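Local coordinates for MgGH51 (Meripilus giganteus, PDB 6ZPV), which probably hydrolyses terminal alpha-L-arabinofuranosyl residues from arabinose-containing polysaccharides, as a fungal family GH51 alpha-L-arabinofuranosidase, at residues S127-V132 and Q144-I149; L116-P121 and T157-E162. All coordinates share one frame; numbering follows the deposited sequence. Where two conformers were deposited one is given.

How the contacts relate
Contacts 1 and 2 lie about 10 Å apart, centre to centre, in two antiparallel sheets packed against each other as a beta sandwich. Each is the pairing of an outermost strand with its inner neighbour: 141-150 with 127-136 in one sheet, 157-163 with 112-119 in the other. In chain order strand 112-119 comes first, then the hairpin of contact 1, then strand 157-163, which nests contact 1 inside the loop closed by contact 2. Leu-130 packs on Ile-159 and Ile-149 on Phe-118 between the sheets. The glycan on Asn-145, also hydrogen-bonded by Glu-162, spans both contacts at the sandwich's outermost strands, apart from the (beta/alpha)8 barrel, where family GH51 probably has its catalytic site.

Contact 1 of 2, residues S127-V132 and Q144-I149; sequences SGALTV and QNSTQI. With NAG (2-acetamido-2-deoxy-beta-D-glucopyranose), chain E.
Leu-130 and Ile-149 meet on the buried face of this strand pair, where CB of Leu-130 lies 4.0 Å from CD1 of Ile-149. In Ile-149, chi1 (69°) sets CG1 between the backbone N and the carbonyl carbon, close to O of Gly-128, and chi2 (173°) carries CD1 on to Leu-130; CG2 also approaches the same CB. Thr-131, on the other face with Ala-129, Ser-146 and Gln-148, is crossed obliquely by the side chain of Gln-144: CG2 of Thr-131 meets NE2 of Gln-144 at 3.9 Å, while OG1 of Thr-131 lies 3.6 Å from CB of Ser-146. Gln-148, bent at chi2 (-72°), folds its amide over the backbone of Gly-128 and Ala-129, with NE2 3.8 Å from CB of Ala-129. Its OE1 accepts from a water 2.9 Å away that also bonds OG of Ser-127, and from Arg-150.

The two strands form an antiparallel beta hairpin, six backbone bonds joining three hydrogen-bonded pairs, Gly-128 with Ile-149, Leu-130 with Thr-147 and Val-132 with Asn-145.

Asn-145 starts on the buried face but leads away from strand 127-136 to the glycan, its ND2 joined to C1 of N-acetylglucosamine by an N-glycosidic bond. That nitrogen also donates to the carbonyl of Glu-162, which probably helps to hold the amide against the opposing sheet, where Leu-161 touches both Asn-145 and Val-132.

Contact 2 of 2, residues L116-P121 and T157-E162; sequences LFFRFP and TQINLE. With NAG (2-acetamido-2-deoxy-beta-D-glucopyranose), chain E; NAG (2-acetamido-2-deoxy-beta-D-glucopyranose), chain B.
Residues Leu-116 to Phe-118 pair antiparallel with Thr-157 to Ile-159, the short strand axes 138° apart, through four backbone hydrogen bonds at the pairs Leu-116 with Ile-159 and Phe-118 with Thr-157. Between them, at the non-hydrogen-bonded pair, Gln-158 lies across the ring of Phe-117. Its CB sits over one face, 3.9 Å from the ring centroid in a CH-pi contact, and its extended chain carries NE2 to 3.5 Å from CE1 of Phe-117, with ring and amide planes 32° apart. OE1 of Gln-158 accepts from ND2 of Asn-160 at 3.0 Å, the donor above the carbonyl plane, which helps to set the amide's rotation. An alanine in place of Phe-117 would probably leave the aliphatic part of Gln-158 without its aromatic floor and freer to turn.

On the opposite face, CD1 of Leu-116 rests 3.9 Å from CB of Ile-159. CE1 of Phe-118 meets CB of Thr-157 at 3.8 Å, the two side chains lying side by side. N of Glu-162 donates to both O5 and O6 of the sugar on Asn-145, each at 3.1 Å.

Across the beta sandwich, Phe-118 and Ile-159 face Ile-149 and Thr-147 of strand 141-150. Strand 157-163 is the outermost of its antiparallel sheet, paired here with 112-119, which strand 189-198 flanks on the other side with backbone hydrogen bonds between Phe-117 and Ala-193.

Contact 1 of 2, residues S127-V132 and Q144-I149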
loop_
_atom_site.group_PDB
_atom_site.type_symbol
_atom_site.label_atom_id
_atom_site.label_comp_id
_atom_site.label_asym_id
_atom_site.label_seq_id
_atom_site.Cartn_x
_atom_site.Cartn_y
_atom_site.Cartn_z
ATOM N N SER A 127 13.981 42.599 6.736
ATOM C CA SER A 127 13.106 42.827 5.566
ATOM C C SER A 127 13.781 42.206 4.350
ATOM O O SER A 127 14.908 42.588 3.999
ATOM C CB SER A 127 12.865 44.282 5.332
ATOM O OG SER A 127 12.065 44.564 4.224
ATOM N N GLY A 128 13.149 41.221 3.748
ATOM C CA GLY A 128 13.779 40.544 2.589
ATOM C C GLY A 128 12.941 39.409 2.087
ATOM O O GLY A 128 11.902 39.060 2.714
ATOM N N ALA A 129 13.343 38.850 0.971
ATOM C CA ALA A 129 12.623 37.712 0.350
ATOM C C ALA A 129 12.995 36.407 1.037
ATOM O O ALA A 129 14.174 36.153 1.306
ATOM C CB ALA A 129 13.026 37.619 -1.121
ATOM N N LEU A 130 11.982 35.556 1.206
ATOM C CA LEU A 130 12.131 34.138 1.577
ATOM C C LEU A 130 11.973 33.391 0.261
ATOM O O LEU A 130 10.897 33.531 -0.410
ATOM C CB LEU A 130 11.063 33.816 2.606
ATOM C CG LEU A 130 10.891 32.402 3.152
ATOM C CD1 LEU A 130 10.695 31.309 2.132
ATOM C CD2 LEU A 130 11.785 31.990 4.274
ATOM N N THR A 131 12.975 32.639 -0.160
ATOM C CA THR A 131 12.968 31.871 -1.396
ATOM C C THR A 131 12.812 30.392 -1.044
ATOM O O THR A 131 13.475 29.874 -0.164
ATOM C CB THR A 131 14.245 32.105 -2.194
ATOM O OG1 THR A 131 14.328 33.515 -2.488
ATOM C CG2 THR A 131 14.250 31.373 -3.524
ATOM N N VAL A 132 11.947 29.700 -1.779
ATOM C CA VAL A 132 11.853 28.239 -1.721
ATOM C C VAL A 132 12.142 27.693 -3.126
ATOM O O VAL A 132 11.960 28.408 -4.143
ATOM C CB VAL A 132 10.495 27.750 -1.205
ATOM C CG1 VAL A 132 10.171 28.383 0.116
ATOM C CG2 VAL A 132 9.346 27.927 -2.188
ATOM N N GLN A 144 12.527 28.003 -8.486
ATOM C CA GLN A 144 12.438 28.807 -7.286
ATOM C C GLN A 144 11.214 29.718 -7.347
ATOM O O GLN A 144 10.656 30.011 -8.445
ATOM C CB GLN A 144 13.713 29.623 -7.052
ATOM C CG GLN A 144 13.996 30.744 -8.032
ATOM C CD GLN A 144 15.225 31.466 -7.488
ATOM O OE1 GLN A 144 16.268 30.915 -7.232
ATOM N NE2 GLN A 144 15.039 32.710 -7.121
ATOM N N ASN A 145 10.844 30.213 -6.192
ATOM C CA ASN A 145 9.786 31.205 -6.043
ATOM C C ASN A 145 10.032 31.920 -4.716
ATOM O O ASN A 145 10.693 31.350 -3.833
ATOM C CB ASN A 145 8.399 30.555 -6.094
ATOM C CG ASN A 145 7.257 31.465 -6.440
ATOM O OD1 ASN A 145 7.389 32.705 -6.388
ATOM N ND2 ASN A 145 6.107 30.844 -6.734
ATOM N N SER A 146 9.548 33.105 -4.551
ATOM C CA SER A 146 9.803 33.805 -3.286
ATOM C C SER A 146 8.646 34.681 -2.886
ATOM O O SER A 146 7.775 35.032 -3.718
ATOM C CB SER A 146 11.060 34.587 -3.408
ATOM O OG SER A 146 10.902 35.689 -4.314
ATOM N N THR A 147 8.715 35.144 -1.657
ATOM C CA THR A 147 7.768 36.118 -1.128
ATOM C C THR A 147 8.459 37.007 -0.095
ATOM O O THR A 147 9.391 36.544 0.587
ATOM C CB THR A 147 6.572 35.389 -0.541
ATOM O OG1 THR A 147 5.541 36.346 -0.331
ATOM C CG2 THR A 147 6.879 34.643 0.721
ATOM N N GLN A 148 8.045 38.246 0.023
ATOM C CA GLN A 148 8.679 39.178 0.986
ATOM C C GLN A 148 8.175 38.865 2.397
ATOM O O GLN A 148 6.955 38.708 2.600
ATOM C CB GLN A 148 8.323 40.616 0.567
ATOM C CG GLN A 148 9.169 41.117 -0.613
ATOM C CD GLN A 148 10.594 41.399 -0.218
ATOM O OE1 GLN A 148 10.839 41.884 0.879
ATOM N NE2 GLN A 148 11.563 41.172 -1.128
ATOM N N ILE A 149 9.075 38.760 3.366
ATOM C CA ILE A 149 8.724 38.613 4.776
ATOM C C ILE A 149 9.396 39.707 5.600
ATOM O O ILE A 149 10.355 40.362 5.159
ATOM C CB ILE A 149 9.048 37.214 5.327
ATOM C CG1 ILE A 149 10.558 36.949 5.439
ATOM C CG2 ILE A 149 8.373 36.138 4.466
ATOM C CD1 ILE A 149 10.947 35.667 6.134
HETATM C C1 NAG E . 4.903 31.542 -7.071
HETATM C C2 NAG E . 4.586 31.370 -8.560
HETATM C C3 NAG E . 3.210 31.995 -8.879
HETATM C C4 NAG E . 2.156 31.469 -7.912
HETATM C C5 NAG E . 2.607 31.678 -6.460
HETATM C C6 NAG E . 1.626 31.160 -5.440
HETATM C C7 NAG E . 6.593 31.209 -9.931
HETATM C C8 NAG E . 7.680 32.023 -10.629
HETATM N N2 NAG E . 5.582 31.951 -9.385
HETATM O O3 NAG E . 2.887 31.646 -10.205
HETATM O O4 NAG E . 0.910 32.203 -8.117
HETATM O O5 NAG E . 3.866 31.022 -6.303
HETATM O O6 NAG E . 1.454 29.778 -5.705
HETATM O O7 NAG E . 6.679 29.974 -9.814
HETATM O O HOH W 1 12.656 44.001 1.558
#

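Contact 2 of 2, residues L116-P121 and T157-E162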
loop_
_atom_site.group_PDB
_atom_site.type_symbol
_atom_site.label_atom_id
_atom_site.label_comp_id
_atom_site.label_asym_id
_atom_site.label_seq_id
_atom_site.Cartn_x
_atom_site.Cartn_y
_atom_site.Cartn_z
ATOM N N LEU A 116 4.994 26.105 4.004
ATOM C CA LEU A 116 5.656 26.062 5.301
ATOM C C LEU A 116 4.965 27.042 6.234
ATOM O O LEU A 116 4.241 27.930 5.769
ATOM C CB LEU A 116 7.148 26.330 5.194
ATOM C CG LEU A 116 7.579 27.677 4.602
ATOM C CD1 LEU A 116 7.455 28.832 5.601
ATOM C CD2 LEU A 116 8.999 27.617 4.106
ATOM N N PHE A 117 5.220 26.915 7.520
ATOM C CA PHE A 117 4.860 27.913 8.529
ATOM C C PHE A 117 6.131 28.495 9.081
ATOM O O PHE A 117 7.109 27.750 9.333
ATOM C CB PHE A 117 3.987 27.293 9.608
ATOM C CG PHE A 117 2.573 26.977 9.216
ATOM C CD1 PHE A 117 2.300 25.852 8.435
ATOM C CD2 PHE A 117 1.518 27.770 9.599
ATOM C CE1 PHE A 117 0.996 25.536 8.061
ATOM C CE2 PHE A 117 0.236 27.473 9.212
ATOM C CZ PHE A 117 -0.018 26.363 8.443
ATOM N N PHE A 118 6.098 29.782 9.423
ATOM C CA PHE A 118 7.235 30.418 10.081
ATOM C C PHE A 118 6.771 31.452 11.096
ATOM O O PHE A 118 5.659 31.985 10.986
ATOM C CB PHE A 118 8.215 31.092 9.098
ATOM C CG PHE A 118 7.761 32.426 8.549
ATOM C CD1 PHE A 118 6.789 32.540 7.550
ATOM C CD2 PHE A 118 8.216 33.606 9.122
ATOM C CE1 PHE A 118 6.319 33.764 7.135
ATOM C CE2 PHE A 118 7.744 34.843 8.713
ATOM C CZ PHE A 118 6.785 34.921 7.712
ATOM N N ARG A 119 7.634 31.797 12.017
ATOM C CA ARG A 119 7.528 33.033 12.829
ATOM C C ARG A 119 8.899 33.465 13.238
ATOM O O ARG A 119 9.784 32.627 13.389
ATOM C CB ARG A 119 6.623 32.834 14.052
ATOM C CG ARG A 119 7.191 31.949 15.151
ATOM C CD ARG A 119 6.284 31.714 16.367
ATOM N NE ARG A 119 6.916 30.700 17.365
ATOM C CZ ARG A 119 7.540 31.134 18.406
ATOM N NH1 ARG A 119 7.557 32.461 18.615
ATOM N NH2 ARG A 119 8.032 30.405 19.316
ATOM N N PHE A 120 9.059 34.767 13.493
ATOM C CA PHE A 120 10.287 35.261 14.140
ATOM C C PHE A 120 10.019 35.183 15.634
ATOM O O PHE A 120 9.093 35.863 16.126
ATOM C CB PHE A 120 10.578 36.716 13.720
ATOM C CG PHE A 120 11.152 36.838 12.338
ATOM C CD1 PHE A 120 10.349 36.729 11.227
ATOM C CD2 PHE A 120 12.518 37.062 12.176
ATOM C CE1 PHE A 120 10.901 36.817 9.952
ATOM C CE2 PHE A 120 13.069 37.174 10.913
ATOM C CZ PHE A 120 12.268 37.030 9.798
ATOM N N PRO A 121 10.764 34.385 16.398
ATOM C CA PRO A 121 10.507 34.282 17.840
ATOM C C PRO A 121 10.767 35.581 18.621
ATOM O O PRO A 121 10.144 35.813 19.645
ATOM C CB PRO A 121 11.423 33.140 18.317
ATOM C CG PRO A 121 12.469 32.979 17.206
ATOM C CD PRO A 121 11.774 33.404 15.955
ATOM N N THR A 157 2.770 32.005 10.523
ATOM C CA THR A 157 2.253 32.430 9.224
ATOM C C THR A 157 2.582 31.353 8.175
ATOM O O THR A 157 3.728 30.913 8.124
ATOM C CB THR A 157 2.935 33.751 8.866
ATOM O OG1 THR A 157 2.620 34.736 9.880
ATOM C CG2 THR A 157 2.493 34.292 7.507
ATOM N N GLN A 158 1.585 30.985 7.359
ATOM C CA GLN A 158 1.805 30.035 6.287
ATOM C C GLN A 158 2.253 30.775 5.047
ATOM O O GLN A 158 1.671 31.786 4.651
ATOM C CB GLN A 158 0.579 29.185 5.994
ATOM C CG GLN A 158 0.930 27.932 5.185
ATOM C CD GLN A 158 -0.229 27.037 4.791
ATOM O OE1 GLN A 158 -1.257 27.559 4.418
ATOM N NE2 GLN A 158 -0.012 25.713 4.744
ATOM N N ILE A 159 3.252 30.201 4.369
ATOM C CA ILE A 159 3.721 30.557 3.007
ATOM C C ILE A 159 3.269 29.445 2.053
ATOM O O ILE A 159 3.490 28.276 2.364
ATOM C CB ILE A 159 5.255 30.793 2.973
ATOM C CG1 ILE A 159 5.647 32.070 3.734
ATOM C CG2 ILE A 159 5.807 30.752 1.568
ATOM C CD1 ILE A 159 7.164 32.374 3.805
ATOM N N ASN A 160 2.686 29.802 0.924
ATOM C CA ASN A 160 2.290 28.857 -0.140
ATOM C C ASN A 160 2.826 29.378 -1.463
ATOM O O ASN A 160 2.401 30.445 -1.881
ATOM C CB ASN A 160 0.752 28.742 -0.194
ATOM C CG ASN A 160 0.116 28.160 1.035
ATOM O OD1 ASN A 160 0.076 26.938 1.176
ATOM N ND2 ASN A 160 -0.330 29.042 1.925
ATOM N N LEU A 161 3.732 28.653 -2.074
ATOM C CA LEU A 161 4.331 29.054 -3.339
ATOM C C LEU A 161 4.430 27.860 -4.289
ATOM O O LEU A 161 4.870 26.771 -3.858
ATOM C CB LEU A 161 5.745 29.619 -3.127
ATOM C CG LEU A 161 5.793 30.919 -2.309
ATOM C CD1 LEU A 161 7.192 31.194 -1.843
ATOM C CD2 LEU A 161 5.246 32.097 -3.130
ATOM N N GLU A 162 4.014 28.035 -5.532
ATOM C CA GLU A 162 4.194 27.008 -6.568
ATOM C C GLU A 162 5.626 27.056 -7.086
ATOM O O GLU A 162 6.311 28.077 -7.067
ATOM C CB GLU A 162 3.173 27.173 -7.679
ATOM C CG GLU A 162 1.742 26.851 -7.253
ATOM C CD GLU A 162 0.708 27.005 -8.342
ATOM O OE1 GLU A 162 1.056 27.510 -9.409
ATOM O OE2 GLU A 162 -0.388 26.538 -8.126
HETATM C C1 NAG E . 4.903 31.542 -7.071
HETATM C C2 NAG E . 4.586 31.370 -8.560
HETATM C C3 NAG E . 3.210 31.995 -8.879
HETATM C C4 NAG E . 2.156 31.469 -7.912
HETATM C C5 NAG E . 2.607 31.678 -6.460
HETATM C C6 NAG E . 1.626 31.160 -5.440
HETATM C C7 NAG E . 6.593 31.209 -9.931
HETATM C C8 NAG E . 7.680 32.023 -10.629
HETATM N N2 NAG E . 5.582 31.951 -9.385
HETATM O O3 NAG E . 2.887 31.646 -10.205
HETATM O O4 NAG E . 0.910 32.203 -8.117
HETATM O O5 NAG E . 3.866 31.022 -6.303
HETATM O O6 NAG E . 1.454 29.778 -5.705
HETATM O O7 NAG E . 6.679 29.974 -9.814
HETATM C C1 NAG B . -0.207 31.417 -8.416
HETATM C C2 NAG B . -1.460 32.267 -8.166
HETATM C C3 NAG B . -2.660 31.501 -8.716
HETATM C C4 NAG B . -2.399 31.096 -10.176
HETATM C C5 NAG B . -1.105 30.310 -10.291
HETATM C C6 NAG B . -0.730 29.976 -11.708
HETATM C C7 NAG B . -1.159 33.793 -6.200
HETATM C C8 NAG B . -1.382 33.957 -4.708
HETATM N N2 NAG B . -1.572 32.642 -6.750
HETATM O O3 NAG B . -3.830 32.296 -8.654
HETATM O O4 NAG B . -3.458 30.246 -10.693
HETATM O O5 NAG B . -0.043 31.132 -9.798
HETATM O O6 NAG B . -0.757 31.247 -12.360
HETATM O O7 NAG B . -0.609 34.662 -6.883
#